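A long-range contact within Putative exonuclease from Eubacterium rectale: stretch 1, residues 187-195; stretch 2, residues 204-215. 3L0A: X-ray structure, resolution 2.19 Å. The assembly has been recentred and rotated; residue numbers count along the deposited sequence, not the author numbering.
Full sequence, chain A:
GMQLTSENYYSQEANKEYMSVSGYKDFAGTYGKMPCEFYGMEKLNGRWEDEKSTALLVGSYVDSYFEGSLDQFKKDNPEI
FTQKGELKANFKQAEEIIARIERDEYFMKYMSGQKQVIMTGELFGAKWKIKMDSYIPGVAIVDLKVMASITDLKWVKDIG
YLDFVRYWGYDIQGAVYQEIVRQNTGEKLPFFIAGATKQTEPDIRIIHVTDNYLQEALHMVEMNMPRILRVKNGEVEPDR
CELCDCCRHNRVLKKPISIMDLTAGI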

# COMPACT_ATOMS: atom_id res chain seq x y z
N GLU A 187 11.54 33.54 29.46
CA GLU A 187 12.48 33.26 28.38
C GLU A 187 11.73 32.64 27.18
O GLU A 187 10.97 31.68 27.34
CB GLU A 187 13.61 32.31 28.83
CG GLU A 187 14.68 32.88 29.85
CD GLU A 187 15.50 34.12 29.34
OE1 GLU A 187 15.92 34.11 28.16
OE2 GLU A 187 15.74 35.08 30.12
N LYS A 188 11.94 33.22 26.00
CA LYS A 188 11.44 32.68 24.76
C LYS A 188 12.46 31.70 24.15
O LYS A 188 13.46 32.15 23.57
CB LYS A 188 11.10 33.78 23.75
CG LYS A 188 10.57 33.15 22.40
CD LYS A 188 9.43 33.95 21.73
CE LYS A 188 9.80 34.54 20.34
NZ LYS A 188 8.53 34.74 19.55
N LEU A 189 12.17 30.39 24.25
CA LEU A 189 13.15 29.36 23.84
C LEU A 189 12.83 28.76 22.48
O LEU A 189 11.64 28.62 22.12
CB LEU A 189 13.27 28.23 24.89
CG LEU A 189 13.75 28.55 26.31
CD1 LEU A 189 13.77 27.29 27.20
CD2 LEU A 189 15.13 29.23 26.34
N PRO A 190 13.88 28.38 21.72
CA PRO A 190 13.75 27.66 20.46
C PRO A 190 13.19 26.24 20.64
O PRO A 190 13.38 25.61 21.69
CB PRO A 190 15.19 27.62 19.93
CG PRO A 190 16.03 27.71 21.10
CD PRO A 190 15.30 28.54 22.09
N PHE A 191 12.53 25.74 19.58
CA PHE A 191 11.88 24.45 19.62
C PHE A 191 12.53 23.55 18.57
O PHE A 191 12.66 23.94 17.39
CB PHE A 191 10.39 24.62 19.35
CG PHE A 191 9.61 23.34 19.43
CD1 PHE A 191 9.30 22.79 20.66
CD2 PHE A 191 9.18 22.69 18.28
CE1 PHE A 191 8.62 21.59 20.75
CE2 PHE A 191 8.49 21.52 18.36
CZ PHE A 191 8.19 20.96 19.60
N PHE A 192 12.95 22.37 19.03
CA PHE A 192 13.56 21.33 18.23
C PHE A 192 12.79 20.02 18.38
O PHE A 192 12.40 19.64 19.49
CB PHE A 192 14.97 21.07 18.72
CG PHE A 192 15.88 22.26 18.66
CD1 PHE A 192 15.98 23.13 19.75
CD2 PHE A 192 16.67 22.50 17.53
CE1 PHE A 192 16.83 24.24 19.70
CE2 PHE A 192 17.55 23.59 17.49
CZ PHE A 192 17.62 24.47 18.58
N ILE A 193 12.58 19.35 17.25
CA ILE A 193 12.11 17.97 17.21
C ILE A 193 13.31 17.06 17.05
O ILE A 193 14.15 17.26 16.16
CB ILE A 193 11.12 17.76 16.06
CG1 ILE A 193 9.80 18.49 16.38
CG2 ILE A 193 10.87 16.27 15.81
CD1 ILE A 193 8.90 18.75 15.19
N ALA A 194 13.43 16.10 17.94
CA ALA A 194 14.52 15.14 17.86
C ALA A 194 13.89 13.91 17.22
O ALA A 194 13.26 13.10 17.90
CB ALA A 194 15.09 14.82 19.27
N GLY A 195 14.01 13.80 15.90
CA GLY A 195 13.35 12.74 15.17
C GLY A 195 14.19 11.50 14.91
O GLY A 195 15.39 11.60 14.56
N ILE A 204 18.19 9.61 11.69
CA ILE A 204 18.16 10.53 12.84
C ILE A 204 18.49 11.98 12.43
O ILE A 204 19.46 12.19 11.66
CB ILE A 204 19.14 10.13 14.01
CG1 ILE A 204 20.61 10.41 13.64
CG2 ILE A 204 18.91 8.67 14.47
CD1 ILE A 204 21.65 9.81 14.55
N ARG A 205 17.73 12.94 13.00
CA ARG A 205 17.90 14.39 12.79
C ARG A 205 17.43 15.17 14.00
O ARG A 205 16.42 14.82 14.61
CB ARG A 205 17.01 14.90 11.63
CG ARG A 205 17.35 14.46 10.24
CD ARG A 205 18.69 14.88 9.81
NE ARG A 205 18.97 14.44 8.43
CZ ARG A 205 20.09 14.77 7.77
NH1 ARG A 205 21.03 15.51 8.35
NH2 ARG A 205 20.27 14.35 6.53
N ILE A 206 18.11 16.27 14.30
CA ILE A 206 17.59 17.36 15.13
C ILE A 206 17.01 18.42 14.20
O ILE A 206 17.73 18.94 13.34
CB ILE A 206 18.71 17.98 16.00
CG1 ILE A 206 19.19 16.98 17.06
CG2 ILE A 206 18.20 19.20 16.73
CD1 ILE A 206 18.00 16.35 17.96
N ILE A 207 15.72 18.75 14.31
CA ILE A 207 15.10 19.72 13.41
C ILE A 207 14.62 20.96 14.19
O ILE A 207 13.71 20.86 15.02
CB ILE A 207 13.91 19.12 12.70
CG1 ILE A 207 14.31 17.83 11.99
CG2 ILE A 207 13.29 20.13 11.68
CD1 ILE A 207 13.38 16.70 12.19
N HIS A 208 15.22 22.12 13.91
CA HIS A 208 14.76 23.41 14.47
C HIS A 208 13.55 23.92 13.69
O HIS A 208 13.62 24.15 12.47
CB HIS A 208 15.88 24.40 14.39
CG HIS A 208 15.59 25.71 15.06
ND1 HIS A 208 16.45 26.79 14.96
CD2 HIS A 208 14.53 26.13 15.79
CE1 HIS A 208 15.91 27.82 15.60
NE2 HIS A 208 14.74 27.45 16.09
N VAL A 209 12.43 24.08 14.40
CA VAL A 209 11.20 24.67 13.84
C VAL A 209 11.22 26.16 14.20
O VAL A 209 11.07 26.51 15.36
CB VAL A 209 9.94 24.00 14.44
CG1 VAL A 209 8.67 24.52 13.78
CG2 VAL A 209 10.02 22.46 14.34
N THR A 210 11.50 27.02 13.23
CA THR A 210 11.81 28.40 13.49
C THR A 210 10.61 29.25 13.92
O THR A 210 9.48 28.89 13.70
CB THR A 210 12.58 29.01 12.30
OG1 THR A 210 11.95 28.65 11.08
CG2 THR A 210 14.01 28.47 12.26
N ASP A 211 10.88 30.37 14.57
CA ASP A 211 9.83 31.15 15.23
C ASP A 211 8.82 31.77 14.25
O ASP A 211 7.70 32.04 14.66
CB ASP A 211 10.42 32.23 16.15
CG ASP A 211 11.25 31.64 17.33
OD1 ASP A 211 11.14 30.44 17.63
OD2 ASP A 211 12.01 32.40 17.98
N ASN A 212 9.18 31.99 12.99
CA ASN A 212 8.18 32.40 11.95
C ASN A 212 7.04 31.43 11.72
O ASN A 212 5.93 31.84 11.44
CB ASN A 212 8.81 32.72 10.57
CG ASN A 212 9.66 31.55 9.97
OD1 ASN A 212 10.39 30.84 10.68
ND2 ASN A 212 9.61 31.42 8.65
N TYR A 213 7.35 30.14 11.80
CA TYR A 213 6.36 29.07 11.65
C TYR A 213 5.55 28.90 12.94
O TYR A 213 4.31 28.72 12.89
CB TYR A 213 7.07 27.75 11.26
CG TYR A 213 7.71 27.82 9.88
CD1 TYR A 213 6.93 28.00 8.73
CD2 TYR A 213 9.10 27.71 9.72
CE1 TYR A 213 7.50 28.07 7.46
CE2 TYR A 213 9.69 27.79 8.45
CZ TYR A 213 8.88 27.97 7.32
OH TYR A 213 9.46 28.05 6.05
N LEU A 214 6.23 29.03 14.10
CA LEU A 214 5.56 28.95 15.39
C LEU A 214 4.56 30.10 15.48
O LEU A 214 3.43 29.88 15.91
CB LEU A 214 6.55 29.04 16.55
CG LEU A 214 7.64 27.97 16.63
CD1 LEU A 214 8.37 28.01 17.98
CD2 LEU A 214 7.11 26.59 16.34
N GLN A 215 4.97 31.30 15.06
CA GLN A 215 4.10 32.49 15.08
C GLN A 215 2.86 32.32 14.22
O GLN A 215 1.78 32.71 14.66
CB GLN A 215 4.84 33.77 14.66
O HOH W 1 12.26 27.96 17.39

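Phe191 to Gly195 runs antiparallel to the strand that begins at Ile204, their directions 157° apart. Ile193 faces Ile207 in a hydrogen-bonded pair, with Ile193 N to Ile207 O at 2.9 Å and Ile207 N to Ile193 O at 2.8 Å. Gly195 and Arg205 repeat the pattern: Gly195 N lies 2.9 Å from Arg205 O, and Arg205 N 3.1 Å from Gly195 O. At the other end, Val209 N donates to Phe191 O (3.0 Å), but Phe191 N instead donates to a water, 3.1 Å from its oxygen. That water also gives hydrogen bonds to Val209 O (2.8 Å) and Asp211 OD1 (2.7 Å) and bonds to His208 NE2 (2.8 Å), filling the gap where the strands part.

Alternation sends Phe192, Ala194, Ile206 and His208 to one face. Phe192 takes chi1 m and His208 t, rotations that bring the two rings together obliquely, centroids 4.8 Å apart and planes at 35°. The t rotamer also leaves His208 NE2 3.9 Å from Pro190 CB and within reach of the water. Phe192 CD2 meets Ile206 CG2 at 3.7 Å. Ile206, m at both chi1 and chi2, brings its CD1 to 3.5 Å from Ala194 CB; the small methyl of alanine leaves room for this branched neighbour.

On the other face, Phe191 (chi1 t) sets its ring edge against Val209, CD2 to CG2 4.0 Å, while its CB lies 4.2 Å from Leu214 CD1 on the helix. Ile193, m then t, extends CD1 to 4.0 Å from the same Val209 CG2. Beta-branched isoleucine and valine suit such extended backbone and supply apolar surface close to it. Arg205 starts on this face, but its end leads away, leaving the pairing with Gly195 to the backbone.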